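Local coordinates for zinc uptake regulation protein (Escherichia coli, PDB 4MTD) that represses the zinc-uptake genes znuACB by binding their operator DNA as a Fur-family regulator that uses zinc as cofactor, at the interface of chains A and B. Coordinates in Å, arbitrary orientation; residue numbers count along the deposited sequence, not the author numbering. Chains: chain A/B, Zinc uptake regulation protein.

The interface of chains A and B. Residues chain A 141-144, 147; chain B 129-131.
The ring of B:Phe130 lies under the carbonyl of A:Leu142, with its CZ end beside A:Gly141, in a patch of the dimer interface of this Fur-family regulator. One face of the ring is turned to O of A:Leu142, which stands 3.3 Å above the ring plane, offset toward the rim near CD1. CG is anti to the backbone N (chi1 -172°), which carries the ring along the chain A segment, and its far end, CZ, reaches 3.9 Å from CA of A:Gly141. CA of A:Cys143 touches the ring at its CD1 rim, 3.7 Å away; this cysteine is the first of the CAAC motif, which in the Fur family binds structural zinc together with an earlier CXXC pair. An alanine in place of B:Phe130 would probably leave the carbonyl of A:Leu142 without its aromatic face and open a gap beside A:Gly141. The bridge between the chains is antiparallel and pairs A:Leu142 with B:Ala131, the first residue of strand 131-140. Its firmer bond runs from N of A:Leu142 to O of B:Ala131 at 3.1 Å; the return bond, from N of B:Ala131 to O of A:Leu142, is weak. The carbonyl oxygen of A:Leu142 thus meets both a backbone N-H and the aromatic face. The patch recurs with the chains exchanged, so the dimer is tied twice by the same bridge. On the other flank the start of helix 144-151 packs on the small residues of chain B. A chi1 of 163° sets CG1 of A:Val147 anti to its backbone N, which leaves CG2 beside that N and turned to the methyl of B:Ala131. A:Ala144, which opens the helix, sets its methyl against the backbone of B:Gly129, CB lying 3.8 Å from the glycine CA.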
# COMPACT_ATOMS: atom_id res chain seq x y z
N GLY A 141 -2.23 -19.54 -24.59
CA GLY A 141 -1.81 -20.54 -25.56
C GLY A 141 -0.36 -20.30 -25.93
O GLY A 141 0.43 -19.87 -25.10
N LEU A 142 -0.02 -20.59 -27.19
CA LEU A 142 1.36 -20.43 -27.66
C LEU A 142 1.40 -19.70 -28.98
O LEU A 142 0.59 -19.96 -29.86
CB LEU A 142 2.06 -21.77 -27.79
CG LEU A 142 2.26 -22.48 -26.45
CD1 LEU A 142 1.10 -23.42 -26.13
CD2 LEU A 142 3.57 -23.24 -26.44
N CYS A 143 2.37 -18.80 -29.10
CA CYS A 143 2.59 -18.08 -30.35
C CYS A 143 3.26 -19.01 -31.35
O CYS A 143 3.73 -20.10 -30.99
CB CYS A 143 3.43 -16.82 -30.09
SG CYS A 143 5.20 -17.10 -29.80
N ALA A 144 3.29 -18.59 -32.61
CA ALA A 144 3.83 -19.40 -33.70
C ALA A 144 5.21 -19.96 -33.36
O ALA A 144 5.41 -21.18 -33.34
CB ALA A 144 3.89 -18.59 -34.99
N VAL A 147 5.26 -22.52 -30.79
CA VAL A 147 4.62 -23.74 -31.29
C VAL A 147 5.66 -24.62 -31.96
O VAL A 147 5.72 -25.82 -31.68
CB VAL A 147 3.44 -23.44 -32.25
CG1 VAL A 147 3.06 -24.66 -33.08
CG2 VAL A 147 2.23 -22.94 -31.47
N GLY B 129 -0.03 -17.85 -36.26
CA GLY B 129 0.31 -19.25 -35.95
C GLY B 129 0.04 -19.66 -34.51
O GLY B 129 0.82 -20.41 -33.93
N PHE B 130 -1.08 -19.22 -33.94
CA PHE B 130 -1.26 -19.23 -32.49
C PHE B 130 -2.12 -20.39 -32.04
O PHE B 130 -3.32 -20.41 -32.30
CB PHE B 130 -1.85 -17.89 -32.02
CG PHE B 130 -1.90 -17.72 -30.52
CD1 PHE B 130 -0.90 -17.02 -29.85
CD2 PHE B 130 -2.96 -18.21 -29.79
CE1 PHE B 130 -0.95 -16.83 -28.48
CE2 PHE B 130 -3.02 -18.04 -28.41
CZ PHE B 130 -2.01 -17.35 -27.76
N ALA B 131 -1.50 -21.33 -31.34
CA ALA B 131 -2.19 -22.48 -30.76
C ALA B 131 -2.96 -22.09 -29.51
O ALA B 131 -2.45 -22.19 -28.39
CB ALA B 131 -1.19 -23.58 -30.44